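Local atomic coordinates of neurotoxin (Clostridium botulinum, PDB entry 2QN0), a protein that acts as the zinc-dependent light-chain protease of botulinum neurotoxin serotype C1, with dual specificity towards the neuronal SNARE proteins it probably cleaves. Residues H25-L29 against F50-P56; I124-D130 against S306-P312; M199-N204 against K216-M221. All blocks are in the same frame, centred on the assembly; numbering follows the deposited sequence.

Interaction 1: H25-L29 against F50-P56; sequences HLNTL and FSRNSNP
Asn27 and Phe50 run alongside one another in opposing senses, the amide of Asn27 lying obliquely to the aromatic ring with the two planes 46° apart and CG of Asn27 3.6 Å from CD1 of Phe50. With CG of Asn27 anti to the backbone N (chi1 -167°), the amide reaches the neighbouring main chain, and OD1 accepts two N-H groups from opposite faces of its plane: Ser51 N at 3.1 Å and Leu29 N of its own loop. The second bond closes an Asx turn, while ND2 of Asn27 is held by Glu34, which fixes the rotation of the amide. These two loops, one following strand 19-23 and the other strand 43-46, leave inner strands of the large mixed sheet of the clostridial neurotoxin zinc protease, and Thr28 N joins them through a bond to Ser51 O. Bent at chi2 and chi3, the Arg52 chain folds back so that NH1 donates to Leu26 O at 2.7 Å, and CD2 of Leu26 sits over the centre of one guanidinium face. Thr28 OG1 donates to Asn53 O, 2.7 Å away, approaching from above the carbonyl plane of Asn53. Beside it, CD2 of Leu29 lies 3.6 Å from CG of Pro56.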
ATOM      1  N   HIS A  25      -2.389   3.782  18.158  1.00 25.28           N
ATOM      2  CA  HIS A  25      -3.329   2.996  18.950  1.00 27.66           C
ATOM      3  C   HIS A  25      -3.698   1.719  18.204  1.00 26.79           C
ATOM      4  O   HIS A  25      -4.784   1.173  18.396  1.00 27.51           O
ATOM      5  CB  HIS A  25      -4.596   3.805  19.242  1.00 29.55           C
ATOM      6  CG  HIS A  25      -4.352   5.025  20.072  1.00 32.92           C
ATOM      7  ND1 HIS A  25      -3.871   4.962  21.362  1.00 33.85           N
ATOM      8  CD2 HIS A  25      -4.498   6.341  19.789  1.00 33.50           C
ATOM      9  CE1 HIS A  25      -3.729   6.186  21.837  1.00 34.32           C
ATOM     10  NE2 HIS A  25      -4.103   7.041  20.903  1.00 34.38           N
ATOM     11  N   LEU A  26      -2.789   1.244  17.358  1.00 24.13           N
ATOM     12  CA  LEU A  26      -3.036   0.033  16.580  1.00 23.95           C
ATOM     13  C   LEU A  26      -1.891  -0.974  16.585  1.00 23.95           C
ATOM     14  O   LEU A  26      -2.105  -2.153  16.308  1.00 24.36           O
ATOM     15  CB  LEU A  26      -3.364   0.402  15.131  1.00 23.32           C
ATOM     16  CG  LEU A  26      -4.712   1.088  14.885  1.00 23.66           C
ATOM     17  CD1 LEU A  26      -4.750   1.656  13.479  1.00 23.21           C
ATOM     18  CD2 LEU A  26      -5.844   0.088  15.096  1.00 24.22           C
ATOM     19  N   ASN A  27      -0.679  -0.521  16.899  1.00 22.67           N
ATOM     20  CA  ASN A  27       0.474  -1.422  16.897  1.00 22.04           C
ATOM     21  C   ASN A  27       0.659  -2.104  18.250  1.00 23.78           C
ATOM     22  O   ASN A  27       1.158  -1.496  19.199  1.00 23.99           O
ATOM     23  CB  ASN A  27       1.745  -0.648  16.527  1.00 20.73           C
ATOM     24  CG  ASN A  27       2.907  -1.563  16.192  1.00 19.69           C
ATOM     25  OD1 ASN A  27       2.816  -2.782  16.341  1.00 20.60           O
ATOM     26  ND2 ASN A  27       4.013  -0.975  15.739  1.00 19.41           N
ATOM     27  N   THR A  28       0.268  -3.373  18.332  1.00 23.31           N
ATOM     28  CA  THR A  28       0.382  -4.122  19.583  1.00 25.10           C
ATOM     29  C   THR A  28       1.831  -4.356  20.002  1.00 25.62           C
ATOM     30  O   THR A  28       2.098  -4.778  21.125  1.00 26.93           O
ATOM     31  CB  THR A  28      -0.331  -5.489  19.491  1.00 25.27           C
ATOM     32  OG1 THR A  28       0.310  -6.304  18.502  1.00 24.65           O
ATOM     33  CG2 THR A  28      -1.792  -5.299  19.118  1.00 25.17           C
ATOM     34  N   LEU A  29       2.765  -4.087  19.098  1.00 24.05           N
ATOM     35  CA  LEU A  29       4.185  -4.257  19.393  1.00 25.52           C
ATOM     36  C   LEU A  29       4.772  -2.998  20.027  1.00 26.70           C
ATOM     37  O   LEU A  29       5.858  -3.036  20.609  1.00 28.24           O
ATOM     38  CB  LEU A  29       4.958  -4.574  18.111  1.00 22.40           C
ATOM     39  CG  LEU A  29       4.829  -5.978  17.515  1.00 21.26           C
ATOM     40  CD1 LEU A  29       5.391  -5.991  16.101  1.00 22.19           C
ATOM     41  CD2 LEU A  29       5.575  -6.973  18.390  1.00 21.36           C
ATOM     42  N   PHE A  50       5.166  -4.145  12.794  1.00 19.25           N
ATOM     43  CA  PHE A  50       3.775  -3.848  13.133  1.00 19.06           C
ATOM     44  C   PHE A  50       2.962  -5.118  13.376  1.00 19.03           C
ATOM     45  O   PHE A  50       3.147  -6.120  12.692  1.00 19.70           O
ATOM     46  CB  PHE A  50       3.149  -3.054  11.972  1.00 17.60           C
ATOM     47  CG  PHE A  50       1.722  -2.619  12.204  1.00 18.48           C
ATOM     48  CD1 PHE A  50       1.436  -1.483  12.958  1.00 20.31           C
ATOM     49  CD2 PHE A  50       0.667  -3.322  11.629  1.00 19.62           C
ATOM     50  CE1 PHE A  50       0.120  -1.050  13.132  1.00 21.24           C
ATOM     51  CE2 PHE A  50      -0.656  -2.897  11.798  1.00 18.30           C
ATOM     52  CZ  PHE A  50      -0.928  -1.757  12.552  1.00 19.59           C
ATOM     53  N   SER A  51       2.061  -5.074  14.350  1.00 19.46           N
ATOM     54  CA  SER A  51       1.217  -6.228  14.631  1.00 20.66           C
ATOM     55  C   SER A  51      -0.149  -5.815  15.147  1.00 21.68           C
ATOM     56  O   SER A  51      -0.305  -4.751  15.752  1.00 20.41           O
ATOM     57  CB  SER A  51       1.880  -7.159  15.648  1.00 23.90           C
ATOM     58  OG  SER A  51       1.040  -8.274  15.919  1.00 23.01           O
ATOM     59  N   ARG A  52      -1.140  -6.662  14.889  1.00 22.73           N
ATOM     60  CA  ARG A  52      -2.505  -6.423  15.333  1.00 24.92           C
ATOM     61  C   ARG A  52      -2.928  -7.516  16.308  1.00 27.15           C
ATOM     62  O   ARG A  52      -4.042  -7.496  16.830  1.00 27.41           O
ATOM     63  CB  ARG A  52      -3.455  -6.403  14.131  1.00 24.35           C
ATOM     64  CG  ARG A  52      -3.277  -5.190  13.224  1.00 23.78           C
ATOM     65  CD  ARG A  52      -3.644  -3.920  13.973  1.00 24.74           C
ATOM     66  NE  ARG A  52      -5.025  -3.977  14.437  1.00 27.23           N
ATOM     67  CZ  ARG A  52      -5.405  -3.756  15.690  1.00 28.13           C
ATOM     68  NH1 ARG A  52      -4.506  -3.456  16.619  1.00 26.84           N
ATOM     69  NH2 ARG A  52      -6.686  -3.845  16.017  1.00 29.46           N
ATOM     70  N   ASN A  53      -2.030  -8.464  16.556  1.00 29.34           N
ATOM     71  CA  ASN A  53      -2.320  -9.566  17.473  1.00 33.09           C
ATOM     72  C   ASN A  53      -1.954  -9.234  18.916  1.00 34.35           C
ATOM     73  O   ASN A  53      -0.896  -8.664  19.183  1.00 35.12           O
ATOM     74  CB  ASN A  53      -1.559 -10.826  17.050  1.00 33.42           C
ATOM     75  CG  ASN A  53      -1.986 -11.341  15.693  1.00 35.81           C
ATOM     76  OD1 ASN A  53      -3.171 -11.580  15.450  1.00 37.48           O
ATOM     77  ND2 ASN A  53      -1.021 -11.522  14.799  1.00 34.68           N
ATOM     78  N   SER A  54      -2.832  -9.592  19.848  1.00 36.30           N
ATOM     79  CA  SER A  54      -2.567  -9.348  21.260  1.00 38.34           C
ATOM     80  C   SER A  54      -1.402 -10.253  21.659  1.00 38.79           C
ATOM     81  O   SER A  54      -1.252 -11.347  21.113  1.00 38.41           O
ATOM     82  CB  SER A  54      -3.806  -9.677  22.097  1.00 38.89           C
ATOM     83  OG  SER A  54      -4.225 -11.013  21.883  1.00 41.07           O
ATOM     84  N   ASN A  55      -0.577  -9.799  22.598  1.00 39.92           N
ATOM     85  CA  ASN A  55       0.579 -10.583  23.033  1.00 40.16           C
ATOM     86  C   ASN A  55       1.333 -11.058  21.792  1.00 38.85           C
ATOM     87  O   ASN A  55       1.572 -12.255  21.618  1.00 38.85           O
ATOM     88  CB  ASN A  55       0.125 -11.797  23.847  1.00 43.47           C
ATOM     89  CG  ASN A  55      -0.778 -11.423  25.004  1.00 46.17           C
ATOM     90  OD1 ASN A  55      -0.390 -10.659  25.888  1.00 48.82           O
ATOM     91  ND2 ASN A  55      -1.991 -11.961  25.004  1.00 48.06           N
ATOM     92  N   PRO A  56       1.724 -10.122  20.914  1.00 36.85           N
ATOM     93  CA  PRO A  56       2.445 -10.463  19.685  1.00 35.65           C
ATOM     94  C   PRO A  56       3.787 -11.166  19.876  1.00 35.14           C
ATOM     95  O   PRO A  56       4.486 -10.958  20.870  1.00 34.88           O
ATOM     96  CB  PRO A  56       2.593  -9.111  18.992  1.00 34.78           C
ATOM     97  CG  PRO A  56       2.730  -8.172  20.143  1.00 36.06           C
ATOM     98  CD  PRO A  56       1.645  -8.658  21.080  1.00 35.93           C
TER

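Interaction 2: I124-D130 against S306-P312; sequences INTFDFD and SITTANP
Asp128 OD1 receives ND2 of Asn311 at 2.9 Å, the carboxylate and amide lying side by side with their planes 60° apart. The same oxygen accepts the backbone N of Asp130 from the opposite face of the carboxylate, which makes an Asx turn, so OD1 is held by two donors, one from each face. Both side chains have CG anti to the backbone N, and this brings them alongside each other on one face of a two-stranded parallel sheet. Along the main chain, Asn311 N donates to Phe127 O at 2.7 Å and Phe129 N to Asn311 O at 2.8 Å, while Asn125 O takes both Thr308 N and Thr309 N. A water joins Asp130 OD2 to Asn311 ND2, the other oxygen, OD1, bonding to Ser135; another water joins Asn125 ND2 to Thr308 OG1 at the far end. On the face of Phe127 and Ala310 the contact turns apolar: CG2 of Ile307 stands over the centre of the Phe127 ring in a CH-pi contact, 4.0 Å from the centroid. Phe127 CB also touches Ala310 CB at 3.9 Å. Strand 309-311 follows helix 283-304, whose Leu304 touches Phe127, and helix 319-330 packs against the same side chain through Tyr322 and Leu326.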
ATOM      1  N   ILE A 124     -25.394  12.711   8.530  1.00 26.01           N
ATOM      2  CA  ILE A 124     -25.295  13.260   7.183  1.00 26.16           C
ATOM      3  C   ILE A 124     -24.825  14.716   7.115  1.00 25.72           C
ATOM      4  O   ILE A 124     -24.208  15.125   6.128  1.00 23.09           O
ATOM      5  CB  ILE A 124     -26.647  13.129   6.442  1.00 28.68           C
ATOM      6  CG1 ILE A 124     -26.987  11.646   6.259  1.00 31.72           C
ATOM      7  CG2 ILE A 124     -26.582  13.822   5.090  1.00 29.65           C
ATOM      8  CD1 ILE A 124     -28.321  11.397   5.579  1.00 34.00           C
ATOM      9  N   ASN A 125     -25.101  15.499   8.152  1.00 24.82           N
ATOM     10  CA  ASN A 125     -24.696  16.907   8.144  1.00 25.67           C
ATOM     11  C   ASN A 125     -23.347  17.155   8.813  1.00 25.45           C
ATOM     12  O   ASN A 125     -22.968  18.305   9.038  1.00 25.23           O
ATOM     13  CB  ASN A 125     -25.756  17.764   8.848  1.00 27.15           C
ATOM     14  CG  ASN A 125     -25.801  17.528  10.350  1.00 30.18           C
ATOM     15  OD1 ASN A 125     -25.086  16.677  10.884  1.00 31.00           O
ATOM     16  ND2 ASN A 125     -26.650  18.283  11.039  1.00 32.65           N
ATOM     17  N   THR A 126     -22.611  16.087   9.097  1.00 24.63           N
ATOM     18  CA  THR A 126     -21.342  16.213   9.803  1.00 23.02           C
ATOM     19  C   THR A 126     -20.066  15.735   9.113  1.00 23.70           C
ATOM     20  O   THR A 126     -20.073  14.751   8.373  1.00 20.95           O
ATOM     21  CB  THR A 126     -21.434  15.472  11.153  1.00 23.72           C
ATOM     22  OG1 THR A 126     -22.497  16.034  11.931  1.00 25.72           O
ATOM     23  CG2 THR A 126     -20.122  15.575  11.929  1.00 24.68           C
ATOM     24  N   PHE A 127     -18.979  16.461   9.373  1.00 21.84           N
ATOM     25  CA  PHE A 127     -17.637  16.120   8.889  1.00 21.23           C
ATOM     26  C   PHE A 127     -16.941  15.696  10.184  1.00 22.77           C
ATOM     27  O   PHE A 127     -16.824  16.503  11.103  1.00 23.51           O
ATOM     28  CB  PHE A 127     -16.884  17.344   8.342  1.00 21.45           C
ATOM     29  CG  PHE A 127     -17.033  17.569   6.855  1.00 19.88           C
ATOM     30  CD1 PHE A 127     -17.552  16.590   6.017  1.00 19.31           C
ATOM     31  CD2 PHE A 127     -16.610  18.773   6.290  1.00 20.79           C
ATOM     32  CE1 PHE A 127     -17.646  16.805   4.637  1.00 17.81           C
ATOM     33  CE2 PHE A 127     -16.699  18.997   4.913  1.00 21.35           C
ATOM     34  CZ  PHE A 127     -17.218  18.011   4.085  1.00 18.97           C
ATOM     35  N   ASP A 128     -16.497  14.445  10.277  1.00 21.11           N
ATOM     36  CA  ASP A 128     -15.815  13.977  11.483  1.00 21.73           C
ATOM     37  C   ASP A 128     -14.377  13.607  11.146  1.00 22.48           C
ATOM     38  O   ASP A 128     -14.109  12.541  10.592  1.00 21.02           O
ATOM     39  CB  ASP A 128     -16.542  12.769  12.077  1.00 22.45           C
ATOM     40  CG  ASP A 128     -15.910  12.278  13.368  1.00 25.79           C
ATOM     41  OD1 ASP A 128     -14.961  12.923  13.865  1.00 25.20           O
ATOM     42  OD2 ASP A 128     -16.369  11.241  13.890  1.00 26.36           O
ATOM     43  N   PHE A 129     -13.452  14.497  11.489  1.00 21.44           N
ATOM     44  CA  PHE A 129     -12.043  14.278  11.202  1.00 20.66           C
ATOM     45  C   PHE A 129     -11.339  13.313  12.155  1.00 20.83           C
ATOM     46  O   PHE A 129     -10.150  13.036  11.991  1.00 19.96           O
ATOM     47  CB  PHE A 129     -11.329  15.634  11.152  1.00 19.32           C
ATOM     48  CG  PHE A 129     -11.745  16.483   9.978  1.00 19.75           C
ATOM     49  CD1 PHE A 129     -11.103  16.359   8.749  1.00 20.57           C
ATOM     50  CD2 PHE A 129     -12.813  17.372  10.086  1.00 18.99           C
ATOM     51  CE1 PHE A 129     -11.514  17.101   7.645  1.00 19.74           C
ATOM     52  CE2 PHE A 129     -13.234  18.121   8.987  1.00 17.91           C
ATOM     53  CZ  PHE A 129     -12.583  17.985   7.763  1.00 18.97           C
ATOM     54  N   ASP A 130     -12.070  12.793  13.142  1.00 19.63           N
ATOM     55  CA  ASP A 130     -11.499  11.836  14.096  1.00 21.10           C
ATOM     56  C   ASP A 130     -12.163  10.464  13.988  1.00 19.65           C
ATOM     57  O   ASP A 130     -11.932   9.596  14.832  1.00 21.24           O
ATOM     58  CB  ASP A 130     -11.668  12.316  15.546  1.00 21.46           C
ATOM     59  CG  ASP A 130     -10.794  13.508  15.884  1.00 23.38           C
ATOM     60  OD1 ASP A 130      -9.613  13.528  15.476  1.00 24.16           O
ATOM     61  OD2 ASP A 130     -11.289  14.419  16.580  1.00 25.62           O
ATOM     62  N   SER A 306     -25.224  18.682   2.528  1.00 25.98           N
ATOM     63  CA  SER A 306     -25.855  18.810   3.840  1.00 25.71           C
ATOM     64  C   SER A 306     -24.950  19.173   5.014  1.00 25.13           C
ATOM     65  O   SER A 306     -25.430  19.285   6.143  1.00 24.73           O
ATOM     66  CB  SER A 306     -26.566  17.498   4.184  1.00 26.11           C
ATOM     67  OG  SER A 306     -27.302  17.010   3.075  1.00 28.49           O
ATOM     68  N   ILE A 307     -23.656  19.357   4.773  1.00 23.92           N
ATOM     69  CA  ILE A 307     -22.745  19.662   5.874  1.00 23.57           C
ATOM     70  C   ILE A 307     -23.004  20.994   6.570  1.00 23.83           C
ATOM     71  O   ILE A 307     -22.978  22.052   5.942  1.00 24.28           O
ATOM     72  CB  ILE A 307     -21.270  19.647   5.416  1.00 22.11           C
ATOM     73  CG1 ILE A 307     -20.971  18.362   4.634  1.00 20.22           C
ATOM     74  CG2 ILE A 307     -20.363  19.726   6.633  1.00 21.26           C
ATOM     75  CD1 ILE A 307     -21.199  17.084   5.430  1.00 20.38           C
ATOM     76  N   THR A 308     -23.227  20.930   7.881  1.00 24.82           N
ATOM     77  CA  THR A 308     -23.476  22.124   8.684  1.00 26.58           C
ATOM     78  C   THR A 308     -22.590  22.157   9.924  1.00 28.19           C
ATOM     79  O   THR A 308     -22.446  23.199  10.566  1.00 29.28           O
ATOM     80  CB  THR A 308     -24.933  22.184   9.162  1.00 25.62           C
ATOM     81  OG1 THR A 308     -25.192  21.074  10.028  1.00 26.42           O
ATOM     82  CG2 THR A 308     -25.882  22.137   7.981  1.00 27.12           C
ATOM     83  N   THR A 309     -21.999  21.017  10.267  1.00 27.78           N
ATOM     84  CA  THR A 309     -21.153  20.946  11.446  1.00 28.43           C
ATOM     85  C   THR A 309     -19.964  20.012  11.249  1.00 27.85           C
ATOM     86  O   THR A 309     -19.988  19.126  10.393  1.00 26.44           O
ATOM     87  CB  THR A 309     -21.971  20.488  12.674  1.00 30.56           C
ATOM     88  OG1 THR A 309     -21.137  20.489  13.839  1.00 33.15           O
ATOM     89  CG2 THR A 309     -22.530  19.094  12.453  1.00 31.59           C
ATOM     90  N   ALA A 310     -18.923  20.218  12.045  1.00 25.78           N
ATOM     91  CA  ALA A 310     -17.721  19.401  11.949  1.00 25.29           C
ATOM     92  C   ALA A 310     -17.151  19.067  13.318  1.00 25.56           C
ATOM     93  O   ALA A 310     -17.346  19.807  14.286  1.00 25.05           O
ATOM     94  CB  ALA A 310     -16.672  20.127  11.114  1.00 24.79           C
ATOM     95  N   ASN A 311     -16.450  17.941  13.390  1.00 24.14           N
ATOM     96  CA  ASN A 311     -15.824  17.492  14.626  1.00 24.65           C
ATOM     97  C   ASN A 311     -14.350  17.196  14.353  1.00 24.19           C
ATOM     98  O   ASN A 311     -14.024  16.456  13.426  1.00 22.98           O
ATOM     99  CB  ASN A 311     -16.511  16.225  15.139  1.00 26.10           C
ATOM    100  CG  ASN A 311     -15.837  15.655  16.373  1.00 28.18           C
ATOM    101  OD1 ASN A 311     -15.777  16.306  17.416  1.00 30.32           O
ATOM    102  ND2 ASN A 311     -15.316  14.437  16.257  1.00 29.19           N
ATOM    103  N   PRO A 312     -13.439  17.804  15.130  1.00 24.05           N
ATOM    104  CA  PRO A 312     -13.727  18.739  16.225  1.00 24.03           C
ATOM    105  C   PRO A 312     -14.248  20.080  15.703  1.00 25.06           C
ATOM    106  O   PRO A 312     -14.139  20.375  14.511  1.00 22.98           O
ATOM    107  CB  PRO A 312     -12.378  18.863  16.935  1.00 24.76           C
ATOM    108  CG  PRO A 312     -11.399  18.675  15.828  1.00 25.43           C
ATOM    109  CD  PRO A 312     -11.995  17.521  15.053  1.00 23.52           C
TER
HETATM  110  O   HOH W   1     -28.132  20.209   9.555  1.00 46.97           O
HETATM  111  O   HOH W   2     -13.327  13.675  18.426  1.00 30.82           O

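Interaction 3: M199-N204 against K216-M221; sequences MLTYSN and KSEFCM
The ring of Tyr202 leans over the opposing strand, and the backbone from Phe219 to Met221 forms the shallow hollow that receives it. With CG placed between the backbone N and the carbonyl carbon (chi1 54°), the ring swings across, and Phe219 O comes under one face, offset toward the rim. One flank of the ring is filled by CB of Phe219, 3.7 Å from CE1 of Tyr202, and the other by the Met221 side chain, running nearly perpendicular to that of Tyr202, with its CG 3.6 Å from CE2 of Tyr202. Met221 continues past the ring to lay its SD against the Leu200 side chain, 4.0 Å from CD2 of Leu200. Strands 201-202 and 219-220 form a two-stranded antiparallel sheet: Tyr202 and Phe219 are a hydrogen-bonded pair, with Phe219 N to Tyr202 O at 2.8 Å, and Thr201 faces Cys220 as a non-hydrogen-bonded pair. Strand 219-220 leads into helix 223-238, which carries the zinc ligands His229 and His233 in an HExxH sequence, and Met221, touching Ile226 of that helix, has its side chain about 10 Å from the zinc ion. At this end Met199 reaches 216-221 with its SD, 3.3 Å from Met221 O and 4.0 Å from SG of Cys220. The opposite end is wetter. There the chains part enough to admit a water that donates to both Ser203 O and Ser217 O, while a second water accepts from NZ of Lys216, whose aliphatic chain bends back toward Ser203.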
ATOM      1  N   MET A 199      12.391  -9.991  -1.851  1.00 17.07           N
ATOM      2  CA  MET A 199      11.733 -10.222  -3.130  1.00 17.50           C
ATOM      3  C   MET A 199      11.271 -11.630  -3.474  1.00 18.25           C
ATOM      4  O   MET A 199      12.002 -12.606  -3.320  1.00 16.91           O
ATOM      5  CB  MET A 199      12.644  -9.729  -4.255  1.00 17.78           C
ATOM      6  CG  MET A 199      13.065  -8.278  -4.116  1.00 18.92           C
ATOM      7  SD  MET A 199      14.449  -7.892  -5.199  1.00 20.83           S
ATOM      8  CE  MET A 199      15.837  -8.272  -4.105  1.00 19.07           C
ATOM      9  N   LEU A 200      10.044 -11.704  -3.975  1.00 17.61           N
ATOM     10  CA  LEU A 200       9.437 -12.953  -4.402  1.00 18.72           C
ATOM     11  C   LEU A 200      10.109 -13.344  -5.720  1.00 18.19           C
ATOM     12  O   LEU A 200      10.461 -12.474  -6.522  1.00 17.33           O
ATOM     13  CB  LEU A 200       7.931 -12.715  -4.591  1.00 21.51           C
ATOM     14  CG  LEU A 200       6.978 -13.729  -5.226  1.00 23.93           C
ATOM     15  CD1 LEU A 200       5.551 -13.424  -4.761  1.00 21.81           C
ATOM     16  CD2 LEU A 200       7.074 -13.660  -6.744  1.00 22.89           C
ATOM     17  N   THR A 201      10.314 -14.643  -5.934  1.00 16.00           N
ATOM     18  CA  THR A 201      10.941 -15.123  -7.165  1.00 15.63           C
ATOM     19  C   THR A 201       9.967 -15.989  -7.961  1.00 16.24           C
ATOM     20  O   THR A 201       9.103 -16.651  -7.385  1.00 15.28           O
ATOM     21  CB  THR A 201      12.225 -15.925  -6.868  1.00 16.51           C
ATOM     22  OG1 THR A 201      11.928 -16.989  -5.957  1.00 17.31           O
ATOM     23  CG2 THR A 201      13.286 -15.013  -6.247  1.00 16.85           C
ATOM     24  N   TYR A 202      10.125 -15.991  -9.281  1.00 16.22           N
ATOM     25  CA  TYR A 202       9.224 -16.728 -10.168  1.00 17.03           C
ATOM     26  C   TYR A 202       9.897 -17.049 -11.501  1.00 18.22           C
ATOM     27  O   TYR A 202      10.965 -16.516 -11.808  1.00 18.03           O
ATOM     28  CB  TYR A 202       7.999 -15.852 -10.438  1.00 16.53           C
ATOM     29  CG  TYR A 202       8.412 -14.489 -10.956  1.00 15.05           C
ATOM     30  CD1 TYR A 202       8.646 -14.277 -12.318  1.00 15.21           C
ATOM     31  CD2 TYR A 202       8.714 -13.453 -10.071  1.00 15.55           C
ATOM     32  CE1 TYR A 202       9.181 -13.078 -12.782  1.00 14.16           C
ATOM     33  CE2 TYR A 202       9.253 -12.247 -10.526  1.00 15.89           C
ATOM     34  CZ  TYR A 202       9.488 -12.072 -11.880  1.00 16.25           C
ATOM     35  OH  TYR A 202      10.075 -10.909 -12.331  1.00 18.41           O
ATOM     36  N   SER A 203       9.260 -17.915 -12.290  1.00 17.03           N
ATOM     37  CA  SER A 203       9.764 -18.280 -13.613  1.00 17.10           C
ATOM     38  C   SER A 203       8.670 -18.052 -14.662  1.00 17.77           C
ATOM     39  O   SER A 203       8.957 -17.927 -15.854  1.00 16.81           O
ATOM     40  CB  SER A 203      10.230 -19.742 -13.645  1.00 18.03           C
ATOM     41  OG  SER A 203       9.184 -20.640 -13.323  1.00 20.93           O
ATOM     42  N   ASN A 204       7.417 -17.999 -14.215  1.00 17.26           N
ATOM     43  CA  ASN A 204       6.283 -17.760 -15.111  1.00 17.71           C
ATOM     44  C   ASN A 204       6.167 -16.242 -15.176  1.00 18.07           C
ATOM     45  O   ASN A 204       5.432 -15.633 -14.399  1.00 16.83           O
ATOM     46  CB  ASN A 204       5.006 -18.376 -14.522  1.00 17.27           C
ATOM     47  CG  ASN A 204       3.784 -18.138 -15.388  1.00 18.93           C
ATOM     48  OD1 ASN A 204       3.893 -17.750 -16.552  1.00 18.62           O
ATOM     49  ND2 ASN A 204       2.608 -18.383 -14.824  1.00 18.15           N
ATOM     50  N   LYS A 216      13.823 -22.455 -18.166  1.00 22.30           N
ATOM     51  CA  LYS A 216      13.552 -21.052 -17.863  1.00 21.97           C
ATOM     52  C   LYS A 216      14.239 -20.545 -16.601  1.00 20.85           C
ATOM     53  O   LYS A 216      14.315 -21.243 -15.589  1.00 19.94           O
ATOM     54  CB  LYS A 216      12.041 -20.827 -17.766  1.00 24.25           C
ATOM     55  CG  LYS A 216      11.310 -21.186 -19.054  1.00 27.24           C
ATOM     56  CD  LYS A 216       9.807 -20.988 -18.947  1.00 30.11           C
ATOM     57  CE  LYS A 216       9.433 -19.517 -18.883  1.00 30.56           C
ATOM     58  NZ  LYS A 216       7.948 -19.344 -18.866  1.00 30.47           N
ATOM     59  N   SER A 217      14.747 -19.318 -16.673  1.00 18.16           N
ATOM     60  CA  SER A 217      15.428 -18.697 -15.546  1.00 18.86           C
ATOM     61  C   SER A 217      14.442 -18.238 -14.484  1.00 19.30           C
ATOM     62  O   SER A 217      13.267 -17.994 -14.771  1.00 19.50           O
ATOM     63  CB  SER A 217      16.214 -17.463 -16.007  1.00 19.40           C
ATOM     64  OG  SER A 217      17.239 -17.791 -16.923  1.00 20.90           O
ATOM     65  N   GLU A 218      14.930 -18.131 -13.254  1.00 18.47           N
ATOM     66  CA  GLU A 218      14.119 -17.620 -12.160  1.00 19.22           C
ATOM     67  C   GLU A 218      14.462 -16.133 -12.122  1.00 20.20           C
ATOM     68  O   GLU A 218      15.616 -15.757 -12.327  1.00 18.10           O
ATOM     69  CB  GLU A 218      14.511 -18.277 -10.839  1.00 19.69           C
ATOM     70  CG  GLU A 218      13.947 -19.672 -10.655  1.00 23.04           C
ATOM     71  CD  GLU A 218      14.406 -20.310  -9.360  1.00 24.83           C
ATOM     72  OE1 GLU A 218      14.578 -19.577  -8.366  1.00 25.98           O
ATOM     73  OE2 GLU A 218      14.580 -21.546  -9.334  1.00 27.18           O
ATOM     74  N   PHE A 219      13.458 -15.295 -11.888  1.00 17.43           N
ATOM     75  CA  PHE A 219      13.640 -13.846 -11.824  1.00 16.31           C
ATOM     76  C   PHE A 219      13.096 -13.374 -10.486  1.00 16.72           C
ATOM     77  O   PHE A 219      12.313 -14.077  -9.848  1.00 16.45           O
ATOM     78  CB  PHE A 219      12.842 -13.156 -12.938  1.00 16.64           C
ATOM     79  CG  PHE A 219      13.440 -13.300 -14.311  1.00 15.99           C
ATOM     80  CD1 PHE A 219      14.396 -12.396 -14.764  1.00 16.63           C
ATOM     81  CD2 PHE A 219      13.019 -14.317 -15.165  1.00 15.91           C
ATOM     82  CE1 PHE A 219      14.920 -12.499 -16.053  1.00 17.32           C
ATOM     83  CE2 PHE A 219      13.537 -14.430 -16.453  1.00 17.52           C
ATOM     84  CZ  PHE A 219      14.490 -13.518 -16.900  1.00 17.19           C
ATOM     85  N   CYS A 220      13.510 -12.187 -10.058  1.00 16.56           N
ATOM     86  CA  CYS A 220      13.009 -11.635  -8.808  1.00 17.07           C
ATOM     87  C   CYS A 220      12.024 -10.524  -9.160  1.00 15.40           C
ATOM     88  O   CYS A 220      12.022 -10.021 -10.284  1.00 15.58           O
ATOM     89  CB  CYS A 220      14.156 -11.041  -7.985  1.00 17.90           C
ATOM     90  SG  CYS A 220      14.918  -9.576  -8.748  1.00 20.90           S
ATOM     91  N   MET A 221      11.161 -10.166  -8.217  1.00 16.20           N
ATOM     92  CA  MET A 221      10.242  -9.062  -8.452  1.00 15.09           C
ATOM     93  C   MET A 221      11.025  -7.797  -8.112  1.00 17.51           C
ATOM     94  O   MET A 221      11.825  -7.796  -7.176  1.00 18.08           O
ATOM     95  CB  MET A 221       9.023  -9.139  -7.524  1.00 17.08           C
ATOM     96  CG  MET A 221       7.857  -9.947  -8.068  1.00 18.20           C
ATOM     97  SD  MET A 221       6.409  -9.717  -7.019  1.00 20.35           S
ATOM     98  CE  MET A 221       5.886  -8.093  -7.537  1.00 19.15           C
TER
HETATM   99  O   HOH W   3      11.370 -17.214 -16.739  1.00 21.41           O
HETATM  100  O   HOH W   4       7.917 -16.725 -18.627  1.00 30.14           O

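All three contacts are partly buried, but they join different elements. Interaction 1 binds two loops next to the large mixed sheet, with side-chain to backbone hydrogen bonds dominating, whereas interactions 2 and 3 each pair two short strands, parallel in the former and antiparallel in the latter. Interaction 2 unites segments far apart in sequence and combines a polar face with an aromatic one; interaction 3, nested within the loop that interaction 2 closes, has the larger share of buried residues and relies on tyrosine and sulfur-containing side chains beside the zinc-binding helix. Those two lie on opposite sides of the chain's centre, their centres about 49 Å apart, while interactions 1 and 2 approach to about 10 Å between nearest atoms.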